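Local coordinates for protein EmGH1 (Erythrobacter marinus, PDB 5Z87) that probably hydrolyses beta-glucosidic bonds as a family 3 glycoside hydrolase, releasing sugar from the ends of beta-linked glucosides, at residues A268-G273 and D302-E307. Sequence-based numbering, arbitrary orientation.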
# COMPACT_ATOMS: atom_id res chain seq x y z
N ALA A 268 9.42 -12.27 -21.76
CA ALA A 268 9.83 -11.39 -22.85
C ALA A 268 11.31 -11.57 -23.18
O ALA A 268 11.69 -11.58 -24.36
CB ALA A 268 9.56 -9.93 -22.48
N ILE A 269 12.15 -11.68 -22.15
CA ILE A 269 13.59 -11.70 -22.35
C ILE A 269 14.06 -13.08 -22.79
O ILE A 269 14.73 -13.21 -23.82
CB ILE A 269 14.30 -11.25 -21.06
CG1 ILE A 269 14.04 -9.76 -20.78
CG2 ILE A 269 15.79 -11.53 -21.14
CD1 ILE A 269 14.77 -8.81 -21.73
N THR A 270 13.69 -14.13 -22.05
CA THR A 270 14.23 -15.47 -22.28
C THR A 270 13.42 -16.31 -23.25
O THR A 270 13.92 -17.35 -23.69
CB THR A 270 14.34 -16.27 -20.98
OG1 THR A 270 13.02 -16.63 -20.54
CG2 THR A 270 15.08 -15.51 -19.88
N GLU A 271 12.18 -15.95 -23.57
CA GLU A 271 11.39 -16.76 -24.49
C GLU A 271 11.10 -16.04 -25.80
O GLU A 271 11.30 -16.62 -26.87
CB GLU A 271 10.06 -17.19 -23.85
CG GLU A 271 10.15 -18.11 -22.65
CD GLU A 271 8.77 -18.33 -21.99
OE1 GLU A 271 7.75 -18.35 -22.71
OE2 GLU A 271 8.70 -18.45 -20.75
N ALA A 272 10.62 -14.80 -25.75
CA ALA A 272 10.31 -14.07 -26.97
C ALA A 272 11.51 -13.34 -27.55
O ALA A 272 11.46 -12.91 -28.71
CB ALA A 272 9.17 -13.07 -26.73
N GLY A 273 12.58 -13.16 -26.77
CA GLY A 273 13.81 -12.61 -27.30
C GLY A 273 13.83 -11.11 -27.48
O GLY A 273 14.48 -10.62 -28.41
N ASP A 302 22.96 -12.49 -15.48
CA ASP A 302 23.45 -13.78 -15.02
C ASP A 302 22.35 -14.83 -14.98
O ASP A 302 22.53 -15.94 -15.50
CB ASP A 302 24.10 -13.65 -13.63
CG ASP A 302 25.36 -12.79 -13.63
OD1 ASP A 302 25.86 -12.44 -14.73
OD2 ASP A 302 25.84 -12.45 -12.53
N ASP A 303 21.21 -14.53 -14.35
CA ASP A 303 20.17 -15.54 -14.22
C ASP A 303 19.48 -15.80 -15.56
O ASP A 303 19.23 -16.95 -15.92
CB ASP A 303 19.12 -15.12 -13.19
CG ASP A 303 19.60 -15.23 -11.75
OD1 ASP A 303 20.72 -15.72 -11.49
OD2 ASP A 303 18.82 -14.83 -10.87
N TRP A 304 19.12 -14.74 -16.28
CA TRP A 304 18.30 -14.89 -17.48
C TRP A 304 19.10 -14.94 -18.77
O TRP A 304 18.54 -15.33 -19.80
CB TRP A 304 17.29 -13.74 -17.61
CG TRP A 304 16.27 -13.67 -16.51
CD1 TRP A 304 16.06 -14.57 -15.49
CD2 TRP A 304 15.31 -12.62 -16.32
NE1 TRP A 304 15.03 -14.14 -14.68
CE2 TRP A 304 14.55 -12.95 -15.17
CE3 TRP A 304 15.02 -11.45 -17.01
CZ2 TRP A 304 13.52 -12.14 -14.69
CZ3 TRP A 304 14.00 -10.63 -16.54
CH2 TRP A 304 13.26 -10.98 -15.38
N GLY A 305 20.36 -14.50 -18.76
CA GLY A 305 21.19 -14.57 -19.95
C GLY A 305 20.91 -13.51 -20.98
O GLY A 305 21.21 -13.73 -22.16
N PHE A 306 20.36 -12.36 -20.57
CA PHE A 306 20.06 -11.29 -21.51
C PHE A 306 21.32 -10.80 -22.22
O PHE A 306 22.35 -10.53 -21.59
CB PHE A 306 19.40 -10.13 -20.77
CG PHE A 306 18.98 -8.97 -21.65
CD1 PHE A 306 18.20 -9.18 -22.79
CD2 PHE A 306 19.32 -7.67 -21.31
CE1 PHE A 306 17.79 -8.10 -23.57
CE2 PHE A 306 18.92 -6.59 -22.08
CZ PHE A 306 18.14 -6.80 -23.20
N GLU A 307 21.23 -10.65 -23.54
CA GLU A 307 22.35 -10.16 -24.33
C GLU A 307 22.05 -8.86 -25.05
O GLU A 307 22.91 -8.34 -25.77
CB GLU A 307 22.80 -11.25 -25.31
CG GLU A 307 23.65 -12.31 -24.59
CD GLU A 307 23.85 -13.60 -25.36
OE1 GLU A 307 23.17 -13.81 -26.40
OE2 GLU A 307 24.69 -14.42 -24.93
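In the TIM-barrel-like N-terminal domain, the C-terminal end of helix 263-270 packs against the turn that follows helix 293-303, with Ile269 and Thr270 meeting Trp304 and Phe306. The contact is almost wholly apolar. Ile269 works with two branches on the Phe306 ring: its CD1 stands over one face in a CH-pi contact, 4.0 Å from the ring centroid and 29° off the normal, while its CG2 reaches CD1 of the same ring at 3.7 Å. CG1 lies anti to the carbonyl carbon (chi1 -68°), which leaves CG2 anti to the backbone N; CG2 and, at the end of the other arm, CD1 both reach the phenyl ring, and the two side chains cross at about a right angle. Ile269 CB also lies 4.1 Å from Trp304 CE3, so the isoleucine touches both aromatic residues. One residue on, Thr270 turns its methyl to the stem of the tryptophan: CG2 is 3.6 Å from Trp304 CB and 3.5 Å from Trp304 O. Its hydroxyl OG1 instead hydrogen-bonds to Arg266 O, one turn back in its own helix, which probably helps hold the methyl toward Trp304. An alanine in place of Phe306 would probably leave Ile269 CD1 and CG2 without the ring they pack on and open a gap between Ile269 and the turn after helix 293-303. Gly305, with positive phi, is the first residue to leave helical backbone angles and lies between the two aromatic residues. Trp304 additionally packs on Phe265 and Arg266 of helix 263-270, and Phe306 on Leu300 of helix 293-303; beyond these ends the chain enters the adjacent parallel barrel strands 276-279 and 309-311.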